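PDB 6Q4S: pentalenene synthase from Streptomyces chartreusis NRRL 3882, which cyclises farnesyl diphosphate to a eudesmol-type sesquiterpene alcohol, probably 7-epi-alpha-eudesmol, with magnesium as the cofactor. Local coordinates for residues W48-A53 with N71-A76; F77-Q82 with C117-A122; A98-V103 with P113-P118; C154-L159 with R178-I183. All blocks are in the same frame, centred on the assembly; numbering follows the deposited sequence.

Interaction 1. Residues W48-A53 with N71-A76; sequences WDLPQA and NWFSLA
Leu50 and Ala53, one turn apart on helix 50-57, face Phe73 of helix 63-79, and the side chains that meet are apolar. The methyl of Ala53 lies obliquely against the outer end of the Phe73 ring, its CB 3.7 Å from CE1 of Phe73, with CZ only slightly farther. Leu50 approaches the same ring more loosely, CB of Leu50 standing 4.4 Å from CD1 of Phe73. Its CG is anti to its own carbonyl carbon (chi1 -64°), which sends the branch past the ring to the helix behind: CD1 of Leu50 rests 3.8 Å from the backbone O of Phe73 and 3.9 Å from CA of Ser74.

Ser74 OG donates to the backbone O of Asn71 at 2.6 Å, a bond internal to helix 63-79 that turns the hydroxyl back on its own helix. Asp49, at the N-cap position of helix 50-57, makes a salt bridge with Arg23.

The pair belongs to the all-helical core of a class I terpene synthase. Helix 19-32 touches Pro51 and Ser74, while Trp72 and Leu75 of helix 63-79 pack against helix 118-131.

Interaction 2. Residues F77-Q82 with C117-A122; sequences FLFDDQ and CPITLA
Phe79 meets Ile119 where helix 63-79 runs into the aspartate-rich DDXXD motif, the metal-binding signature of class I terpene synthases; Asp80, which follows Phe79, probably binds magnesium and points away from this contact. The tight part is made by one methyl group. With CG1 of Ile119 anti to the backbone N (chi1 -165°), CD1 is carried across to the other helix, where it sits 3.6 Å from CA and 3.7 Å from CB of Phe79 and also reaches the ring, CD1 of Ile119 to CD1 of Phe79 measuring 3.8 Å. The two side chains cross at about a right angle, and the ring is met obliquely. Val97 of helix 90-103 touches both residues and extends the apolar cluster.

Toward Gln82 the fit becomes looser and wetter. Its CG still lies 4.0 Å from CD1 of Ile119, but the chain bends at chi2 (-65°), and its amide ends beside the start of helix 118-131, with OE1 of Gln82 3.9 Å from CB of Pro118. The NE2 end is held by the backbone O of Leu35. Cys117 is the N-cap here, and the amide of Ile119, in the first turn, finds its acceptor in a water, which takes the bond from N of Ile119 at 2.7 Å and donates to OE1 of Gln82, also at 2.7 Å.

Interaction 3. Residues A98-V103 with P113-P118; sequences ARELIV and PRVACP
Glu100 reaches the loop 113-117 through two torsions: its CG is anti to the backbone N (chi1 -177°), which swings the chain away from helix 90-103, and a bend at chi2 (69°) then lays the carboxylate against the loop backbone. There it meets two successive amides. N of Val115 donates to OE2 of Glu100 at 3.0 Å in a nearly straight bond (174°), arriving from above the carboxylate plane, whereas the bond from N of Arg114 to OE1 of Glu100, at 3.1 Å, is weak.

Aliphatic atoms close round the acid. Pro113 crosses the side chain at about a right angle, bringing its CB to 3.3 Å from OE1 of Glu100. Nearer the helix, CG of Glu100 lies 3.7 Å from the backbone O of Val115. CB of Glu100 is 4.1 Å from CB of Val115.

The loop ahead of Pro118, where helix 118-131 starts, has no regular structure. OE1 of Glu100 also forms a salt bridge with Arg107, and OE2 one with Arg99 of the second subunit; the extended Arg114 likewise runs to Asp92 and Asp158 of that subunit. With an alanine here, the amides of Arg114 and Val115 would probably lose their acceptor, and Arg107 and Arg99 of the second subunit the charge they pair with. One buried carboxylate thus serves loop and dimer interface together, and two arginines and two amide donors around it are likely to keep it ionised.

Interaction 4. Residues C154-L159 with R178-I183; sequences CEEVDL and RRTVGI
Glu155 of helix 136-161 and Arg179 of helix 170-180 form a two-pronged salt bridge between the helices. From CB, the Glu155 chain sets out with CG anti to the carbonyl carbon (chi1 -67°) and continues extended, so that CB and CG carry the carboxylate out toward the neighbouring helix; Phe176 touches this side chain. CD then comes within 3.4 Å of NH2 of Arg179, and each oxygen takes one nitrogen. OE1 of Glu155 accepts from NH1 of Arg179 at 2.9 Å, on its syn side but tilted out of the carboxylate plane, while OE2 accepts from NH2 of Arg179 at 3.1 Å, in the guanidinium plane but from above the carboxylate. The grip is therefore end-on, yet the two planes are 60° apart. Replacing this acid by a leucine would probably leave the guanidinium of Arg179 without its carboxylate and freer to turn.

The neighbouring Glu156 meets Thr180 less directly: OE2 of Glu156 lies 3.9 Å from CG2 of Thr180, and a water donates to OE1 of Glu156 at 2.7 Å and, weakly, to the backbone O of Thr180. OG1 of Thr180 is hydrogen-bonded to NH1 of Arg177, which probably binds the diphosphate as in related class I cyclases. The salt bridge is thus the main tie, and the water a weaker one, between helix 136-161 and the end of the helix that carries Arg177.

In the fold
Interaction 1 is the buried contact of the four, made by apolar side chains, and interaction 2 continues it along helix 63-79: CD1 of Ile119 also reaches the backbone of Leu75, and Trp48 packs on Asp81. Interactions 2 and 3 share Cys117 and Pro118 and fasten the start of helix 118-131 to two different helices, with OG1 of Thr120 bonded to O of Val115 between them. Interactions 2, 3 and 4 are all partly buried; 3 and 4 rely on charge, and across the segments the acid meets backbone amides in interaction 3 and a guanidinium in interaction 4. Both touch the second subunit, where Arg114 and Asp158 pair between chains. The chemistry follows burial: hydrocarbon where all touching residues are buried, carboxylates and water where some are partly exposed.

Interaction 1. Residues W48-A53 with N71-A76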
# COMPACT_ATOMS: atom_id res chain seq x y z
N TRP A 48 -26.12 7.93 14.47
CA TRP A 48 -25.25 8.52 13.44
C TRP A 48 -25.80 8.31 12.03
O TRP A 48 -25.32 8.94 11.08
CB TRP A 48 -23.83 7.94 13.51
CG TRP A 48 -23.17 7.97 14.87
CD1 TRP A 48 -23.51 8.77 15.96
CD2 TRP A 48 -22.04 7.15 15.29
NE1 TRP A 48 -22.66 8.49 17.01
CE2 TRP A 48 -21.76 7.50 16.64
CE3 TRP A 48 -21.23 6.18 14.64
CZ2 TRP A 48 -20.69 6.89 17.38
CZ3 TRP A 48 -20.19 5.56 15.36
CH2 TRP A 48 -19.93 5.93 16.73
N ASP A 49 -26.78 7.40 11.89
CA ASP A 49 -27.35 6.99 10.58
C ASP A 49 -26.33 6.78 9.45
O ASP A 49 -26.48 7.27 8.32
CB ASP A 49 -28.52 7.91 10.14
CG ASP A 49 -29.50 7.18 9.15
OD1 ASP A 49 -29.35 5.89 8.95
OD2 ASP A 49 -30.39 7.87 8.57
N LEU A 50 -25.28 6.00 9.74
CA LEU A 50 -24.32 5.61 8.70
C LEU A 50 -24.91 4.86 7.51
O LEU A 50 -24.52 5.08 6.40
CB LEU A 50 -23.21 4.76 9.28
CG LEU A 50 -22.34 5.47 10.29
CD1 LEU A 50 -21.08 4.62 10.45
CD2 LEU A 50 -21.97 6.88 9.89
N PRO A 51 -25.93 4.00 7.72
CA PRO A 51 -26.57 3.37 6.55
C PRO A 51 -27.02 4.38 5.49
O PRO A 51 -26.80 4.21 4.32
CB PRO A 51 -27.74 2.64 7.18
CG PRO A 51 -27.17 2.24 8.48
CD PRO A 51 -26.42 3.43 8.98
N GLN A 52 -27.56 5.50 5.94
CA GLN A 52 -27.98 6.49 5.00
C GLN A 52 -26.84 7.06 4.23
O GLN A 52 -26.92 7.25 3.02
CB GLN A 52 -28.81 7.57 5.74
CG GLN A 52 -29.36 8.63 4.83
CD GLN A 52 -29.69 9.92 5.58
OE1 GLN A 52 -30.02 9.91 6.77
NE2 GLN A 52 -29.54 11.02 4.90
N ALA A 53 -25.71 7.34 4.90
CA ALA A 53 -24.56 7.83 4.17
C ALA A 53 -24.13 6.82 3.10
O ALA A 53 -23.84 7.20 1.92
CB ALA A 53 -23.42 8.10 5.16
N ASN A 71 -21.30 -2.27 6.40
CA ASN A 71 -20.51 -2.88 7.41
C ASN A 71 -19.09 -2.13 7.48
O ASN A 71 -18.60 -1.76 8.56
CB ASN A 71 -20.35 -4.39 7.13
CG ASN A 71 -21.67 -5.16 7.26
OD1 ASN A 71 -22.64 -4.71 7.89
ND2 ASN A 71 -21.63 -6.40 6.78
N TRP A 72 -18.47 -2.02 6.35
CA TRP A 72 -17.22 -1.26 6.22
C TRP A 72 -17.27 0.16 6.77
O TRP A 72 -16.49 0.52 7.64
CB TRP A 72 -16.88 -1.18 4.79
CG TRP A 72 -15.62 -0.51 4.50
CD1 TRP A 72 -14.43 -0.63 5.15
CD2 TRP A 72 -15.41 0.38 3.45
NE1 TRP A 72 -13.47 0.14 4.55
CE2 TRP A 72 -14.05 0.80 3.51
CE3 TRP A 72 -16.24 0.91 2.47
CZ2 TRP A 72 -13.51 1.64 2.55
CZ3 TRP A 72 -15.73 1.76 1.57
CH2 TRP A 72 -14.36 2.13 1.60
N PHE A 73 -18.25 0.93 6.31
CA PHE A 73 -18.55 2.22 6.87
C PHE A 73 -18.51 2.22 8.39
O PHE A 73 -17.97 3.12 8.98
CB PHE A 73 -19.94 2.69 6.46
CG PHE A 73 -19.96 3.90 5.61
CD1 PHE A 73 -20.11 5.14 6.18
CD2 PHE A 73 -19.96 3.80 4.23
CE1 PHE A 73 -20.19 6.27 5.39
CE2 PHE A 73 -20.09 4.94 3.42
CZ PHE A 73 -20.17 6.16 4.00
N SER A 74 -19.14 1.24 9.04
CA SER A 74 -19.18 1.24 10.45
C SER A 74 -17.79 1.10 11.11
O SER A 74 -17.64 1.56 12.24
CB SER A 74 -20.13 0.15 11.01
OG SER A 74 -19.63 -1.16 10.85
N LEU A 75 -16.84 0.42 10.43
CA LEU A 75 -15.53 0.06 11.01
C LEU A 75 -14.77 1.30 11.35
O LEU A 75 -14.32 1.45 12.47
CB LEU A 75 -14.65 -0.83 10.08
CG LEU A 75 -15.29 -2.18 9.93
CD1 LEU A 75 -14.54 -3.10 9.01
CD2 LEU A 75 -15.52 -2.81 11.28
N ALA A 76 -14.66 2.19 10.39
CA ALA A 76 -13.97 3.42 10.59
C ALA A 76 -14.58 4.27 11.71
O ALA A 76 -13.87 4.82 12.51
CB ALA A 76 -13.97 4.19 9.30

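Interaction 2. Residues F77-Q82 with C117-A122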
# COMPACT_ATOMS: atom_id res chain seq x y z
N PHE A 77 -15.90 4.43 11.71
CA PHE A 77 -16.55 5.27 12.69
C PHE A 77 -16.60 4.67 14.09
O PHE A 77 -16.64 5.39 15.07
CB PHE A 77 -17.98 5.60 12.26
CG PHE A 77 -18.06 6.62 11.15
CD1 PHE A 77 -17.83 6.25 9.80
CD2 PHE A 77 -18.40 7.94 11.44
CE1 PHE A 77 -17.90 7.20 8.78
CE2 PHE A 77 -18.48 8.90 10.40
CZ PHE A 77 -18.25 8.52 9.08
N LEU A 78 -16.64 3.35 14.18
CA LEU A 78 -16.61 2.71 15.47
C LEU A 78 -15.20 2.61 16.00
O LEU A 78 -15.02 2.41 17.18
CB LEU A 78 -17.22 1.33 15.41
CG LEU A 78 -18.76 1.41 15.45
CD1 LEU A 78 -19.40 0.09 15.10
CD2 LEU A 78 -19.25 1.97 16.79
N PHE A 79 -14.23 2.70 15.12
CA PHE A 79 -12.82 2.46 15.48
C PHE A 79 -12.39 3.13 16.80
O PHE A 79 -12.17 2.36 17.77
CB PHE A 79 -11.92 2.73 14.28
CG PHE A 79 -10.46 2.55 14.54
CD1 PHE A 79 -9.99 1.64 15.40
CD2 PHE A 79 -9.56 3.28 13.80
CE1 PHE A 79 -8.63 1.49 15.61
CE2 PHE A 79 -8.19 3.14 14.01
CZ PHE A 79 -7.74 2.25 14.94
N ASP A 80 -12.33 4.47 16.93
CA ASP A 80 -12.06 5.10 18.32
C ASP A 80 -12.77 4.43 19.53
O ASP A 80 -12.15 4.14 20.57
CB ASP A 80 -12.33 6.62 18.42
CG ASP A 80 -13.19 7.14 17.29
OD1 ASP A 80 -14.39 6.74 17.23
OD2 ASP A 80 -12.63 7.91 16.46
N ASP A 81 -14.04 4.13 19.34
CA ASP A 81 -14.92 3.62 20.41
C ASP A 81 -14.65 2.13 20.78
O ASP A 81 -15.31 1.59 21.66
CB ASP A 81 -16.41 3.91 20.06
CG ASP A 81 -16.67 5.41 19.68
OD1 ASP A 81 -15.75 6.24 19.82
OD2 ASP A 81 -17.78 5.76 19.24
N GLN A 82 -13.68 1.47 20.17
CA GLN A 82 -13.36 0.09 20.54
C GLN A 82 -12.48 -0.02 21.79
O GLN A 82 -12.34 -1.12 22.33
CB GLN A 82 -12.70 -0.62 19.35
CG GLN A 82 -13.61 -0.74 18.13
CD GLN A 82 -14.82 -1.63 18.41
OE1 GLN A 82 -14.67 -2.82 18.55
NE2 GLN A 82 -16.00 -1.06 18.50
N CYS A 117 -9.02 -8.64 17.54
CA CYS A 117 -10.00 -7.98 18.38
C CYS A 117 -11.21 -7.83 17.48
O CYS A 117 -11.12 -8.15 16.30
CB CYS A 117 -9.43 -6.69 18.96
SG CYS A 117 -9.10 -5.34 17.81
N PRO A 118 -12.36 -7.41 18.03
CA PRO A 118 -13.54 -7.39 17.17
C PRO A 118 -13.33 -6.61 15.86
O PRO A 118 -13.70 -7.10 14.78
CB PRO A 118 -14.60 -6.71 18.07
CG PRO A 118 -14.19 -7.09 19.45
CD PRO A 118 -12.68 -7.10 19.44
N ILE A 119 -12.77 -5.40 15.93
CA ILE A 119 -12.57 -4.60 14.72
C ILE A 119 -11.67 -5.27 13.66
O ILE A 119 -11.98 -5.22 12.46
CB ILE A 119 -12.11 -3.20 15.05
CG1 ILE A 119 -12.27 -2.30 13.83
CG2 ILE A 119 -10.65 -3.17 15.48
CD1 ILE A 119 -12.57 -0.89 14.26
N THR A 120 -10.61 -5.98 14.08
CA THR A 120 -9.63 -6.52 13.11
C THR A 120 -10.22 -7.75 12.47
O THR A 120 -10.05 -7.98 11.28
CB THR A 120 -8.25 -6.79 13.72
OG1 THR A 120 -8.27 -7.74 14.81
CG2 THR A 120 -7.67 -5.49 14.22
N LEU A 121 -10.96 -8.53 13.25
CA LEU A 121 -11.69 -9.67 12.69
C LEU A 121 -12.77 -9.25 11.74
O LEU A 121 -12.93 -9.88 10.70
CB LEU A 121 -12.28 -10.52 13.83
CG LEU A 121 -11.19 -11.17 14.72
CD1 LEU A 121 -11.78 -11.51 16.10
CD2 LEU A 121 -10.55 -12.39 14.08
N ALA A 122 -13.50 -8.19 12.08
CA ALA A 122 -14.52 -7.63 11.22
C ALA A 122 -13.92 -7.18 9.93
O ALA A 122 -14.43 -7.49 8.85
CB ALA A 122 -15.26 -6.50 11.89
O HOH W 1 -12.29 -4.16 18.32

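Interaction 3. Residues A98-V103 with P113-P118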
# COMPACT_ATOMS: atom_id res chain seq x y z
N ALA A 98 -4.64 0.03 14.30
CA ALA A 98 -4.67 0.65 12.99
C ALA A 98 -3.73 -0.03 12.04
O ALA A 98 -4.07 -0.23 10.86
CB ALA A 98 -4.31 2.12 13.03
N ARG A 99 -2.54 -0.36 12.52
CA ARG A 99 -1.54 -1.06 11.67
C ARG A 99 -1.97 -2.44 11.26
O ARG A 99 -1.59 -2.88 10.18
CB ARG A 99 -0.18 -1.10 12.37
CG ARG A 99 0.38 0.30 12.41
CD ARG A 99 1.72 0.48 13.09
NE ARG A 99 2.14 1.89 13.01
CZ ARG A 99 3.39 2.32 13.22
NH1 ARG A 99 4.35 1.45 13.54
NH2 ARG A 99 3.68 3.59 13.11
N GLU A 100 -2.75 -3.15 12.09
CA GLU A 100 -3.34 -4.44 11.69
C GLU A 100 -4.35 -4.19 10.60
O GLU A 100 -4.36 -4.87 9.58
CB GLU A 100 -4.00 -5.18 12.91
CG GLU A 100 -4.56 -6.54 12.55
CD GLU A 100 -3.47 -7.55 12.23
OE1 GLU A 100 -3.53 -8.25 11.20
OE2 GLU A 100 -2.52 -7.66 13.05
N LEU A 101 -5.13 -3.13 10.70
CA LEU A 101 -6.05 -2.77 9.62
C LEU A 101 -5.32 -2.38 8.32
O LEU A 101 -5.77 -2.67 7.20
CB LEU A 101 -6.98 -1.67 10.10
CG LEU A 101 -7.80 -1.87 11.39
CD1 LEU A 101 -8.59 -0.59 11.67
CD2 LEU A 101 -8.70 -3.05 11.21
N ILE A 102 -4.14 -1.80 8.46
CA ILE A 102 -3.36 -1.44 7.31
C ILE A 102 -2.82 -2.70 6.61
O ILE A 102 -2.81 -2.76 5.38
CB ILE A 102 -2.17 -0.48 7.68
CG1 ILE A 102 -2.74 0.87 8.07
CG2 ILE A 102 -1.20 -0.31 6.49
CD1 ILE A 102 -1.76 1.84 8.70
N VAL A 103 -2.36 -3.70 7.34
CA VAL A 103 -1.73 -4.83 6.64
C VAL A 103 -2.74 -5.83 6.10
O VAL A 103 -2.40 -6.63 5.29
CB VAL A 103 -0.69 -5.53 7.50
CG1 VAL A 103 0.39 -4.56 7.93
CG2 VAL A 103 -1.25 -6.14 8.74
N PRO A 113 -6.02 -12.05 11.22
CA PRO A 113 -5.19 -10.97 11.73
C PRO A 113 -4.32 -11.41 12.89
O PRO A 113 -4.73 -12.22 13.70
CB PRO A 113 -6.20 -9.98 12.23
CG PRO A 113 -7.37 -10.80 12.63
CD PRO A 113 -7.44 -11.85 11.57
N ARG A 114 -3.17 -10.78 13.04
CA ARG A 114 -2.24 -11.12 14.10
C ARG A 114 -2.71 -10.56 15.45
O ARG A 114 -2.64 -11.22 16.43
CB ARG A 114 -0.84 -10.57 13.72
CG ARG A 114 0.33 -11.15 14.49
CD ARG A 114 1.72 -10.70 13.95
NE ARG A 114 2.83 -11.43 14.61
CZ ARG A 114 3.20 -11.30 15.89
NH1 ARG A 114 2.67 -10.37 16.67
NH2 ARG A 114 4.18 -12.08 16.39
N VAL A 115 -3.07 -9.30 15.47
CA VAL A 115 -3.82 -8.63 16.55
C VAL A 115 -5.34 -8.96 16.32
O VAL A 115 -5.93 -8.46 15.38
CB VAL A 115 -3.57 -7.12 16.44
CG1 VAL A 115 -4.33 -6.28 17.46
CG2 VAL A 115 -2.08 -6.83 16.60
N ALA A 116 -5.90 -9.85 17.13
CA ALA A 116 -7.32 -10.28 17.04
C ALA A 116 -8.17 -9.51 18.04
O ALA A 116 -8.01 -9.63 19.25
CB ALA A 116 -7.45 -11.78 17.33
N CYS A 117 -9.02 -8.64 17.54
CA CYS A 117 -10.00 -7.98 18.38
C CYS A 117 -11.21 -7.83 17.48
O CYS A 117 -11.12 -8.15 16.30
CB CYS A 117 -9.43 -6.69 18.96
SG CYS A 117 -9.10 -5.34 17.81
N PRO A 118 -12.36 -7.41 18.03
CA PRO A 118 -13.54 -7.39 17.17
C PRO A 118 -13.33 -6.61 15.86
O PRO A 118 -13.70 -7.10 14.78
CB PRO A 118 -14.60 -6.71 18.07
CG PRO A 118 -14.19 -7.09 19.45
CD PRO A 118 -12.68 -7.10 19.44

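Interaction 4. Residues C154-L159 with R178-I183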
# COMPACT_ATOMS: atom_id res chain seq x y z
N CYS A 154 -3.78 7.90 12.98
CA CYS A 154 -2.85 7.74 14.13
C CYS A 154 -2.14 9.04 14.48
O CYS A 154 -1.95 9.33 15.67
CB CYS A 154 -1.82 6.63 13.87
SG CYS A 154 -2.60 5.01 13.78
N GLU A 155 -1.70 9.81 13.49
CA GLU A 155 -1.10 11.13 13.77
C GLU A 155 -2.09 12.09 14.51
O GLU A 155 -1.69 12.89 15.38
CB GLU A 155 -0.57 11.82 12.53
CG GLU A 155 0.63 11.07 11.93
CD GLU A 155 1.07 11.66 10.65
OE1 GLU A 155 0.70 12.79 10.33
OE2 GLU A 155 1.86 10.99 9.95
N GLU A 156 -3.37 12.03 14.16
CA GLU A 156 -4.41 12.85 14.82
C GLU A 156 -4.62 12.45 16.27
O GLU A 156 -4.65 13.31 17.16
CB GLU A 156 -5.72 12.70 14.04
CG GLU A 156 -6.93 13.51 14.44
CD GLU A 156 -8.04 13.33 13.39
OE1 GLU A 156 -8.53 12.17 13.16
OE2 GLU A 156 -8.31 14.29 12.69
N VAL A 157 -4.71 11.16 16.49
CA VAL A 157 -4.79 10.58 17.81
C VAL A 157 -3.59 10.95 18.71
O VAL A 157 -3.79 11.21 19.98
CB VAL A 157 -4.93 9.06 17.73
CG1 VAL A 157 -4.71 8.41 19.07
CG2 VAL A 157 -6.34 8.65 17.18
N ASP A 158 -2.37 10.91 18.14
CA ASP A 158 -1.17 11.26 18.93
C ASP A 158 -1.16 12.76 19.22
O ASP A 158 -0.77 13.15 20.30
CB ASP A 158 0.15 10.84 18.24
CG ASP A 158 0.39 9.33 18.24
OD1 ASP A 158 0.07 8.63 19.24
OD2 ASP A 158 0.94 8.83 17.21
N LEU A 159 -1.56 13.58 18.25
CA LEU A 159 -1.64 15.04 18.41
C LEU A 159 -2.50 15.42 19.59
O LEU A 159 -2.17 16.36 20.33
CB LEU A 159 -2.21 15.78 17.22
CG LEU A 159 -1.32 16.45 16.18
CD1 LEU A 159 -2.20 17.14 15.15
CD2 LEU A 159 -0.40 17.48 16.80
N ARG A 178 -6.72 16.99 4.41
CA ARG A 178 -6.77 16.19 3.18
C ARG A 178 -6.44 14.72 3.42
O ARG A 178 -7.03 13.82 2.81
CB ARG A 178 -5.87 16.76 2.12
CG ARG A 178 -5.98 16.03 0.76
CD ARG A 178 -4.98 16.54 -0.24
NE ARG A 178 -5.31 17.93 -0.67
CZ ARG A 178 -4.53 18.69 -1.44
NH1 ARG A 178 -3.37 18.24 -1.87
NH2 ARG A 178 -4.92 19.90 -1.82
N ARG A 179 -5.51 14.49 4.33
CA ARG A 179 -5.12 13.13 4.67
C ARG A 179 -6.12 12.43 5.60
O ARG A 179 -6.43 11.29 5.39
CB ARG A 179 -3.73 13.10 5.27
CG ARG A 179 -2.62 13.78 4.41
CD ARG A 179 -1.32 13.96 5.20
NE ARG A 179 -0.83 12.71 5.79
CZ ARG A 179 -0.17 12.62 6.93
NH1 ARG A 179 0.07 13.70 7.68
NH2 ARG A 179 0.17 11.43 7.41
N THR A 180 -6.57 13.11 6.64
CA THR A 180 -7.38 12.50 7.68
C THR A 180 -8.83 12.26 7.19
O THR A 180 -9.54 11.47 7.80
CB THR A 180 -7.45 13.36 8.99
OG1 THR A 180 -7.99 14.65 8.71
CG2 THR A 180 -6.03 13.54 9.61
N VAL A 181 -9.27 12.98 6.18
CA VAL A 181 -10.69 12.86 5.80
C VAL A 181 -10.99 11.50 5.09
O VAL A 181 -12.11 11.05 5.15
CB VAL A 181 -11.15 14.03 4.95
CG1 VAL A 181 -10.59 13.98 3.56
CG2 VAL A 181 -12.67 14.11 4.87
N GLY A 182 -9.99 10.87 4.48
CA GLY A 182 -10.16 9.45 4.08
C GLY A 182 -11.05 9.24 2.83
O GLY A 182 -11.76 8.20 2.67
N ILE A 183 -10.98 10.19 1.93
CA ILE A 183 -11.87 10.21 0.80
C ILE A 183 -11.24 9.52 -0.41
O ILE A 183 -11.95 9.10 -1.32
CB ILE A 183 -12.22 11.69 0.47
CG1 ILE A 183 -13.29 12.18 1.43
CG2 ILE A 183 -12.71 11.86 -0.93
CD1 ILE A 183 -14.58 11.35 1.46
O HOH W 2 -9.04 10.66 11.03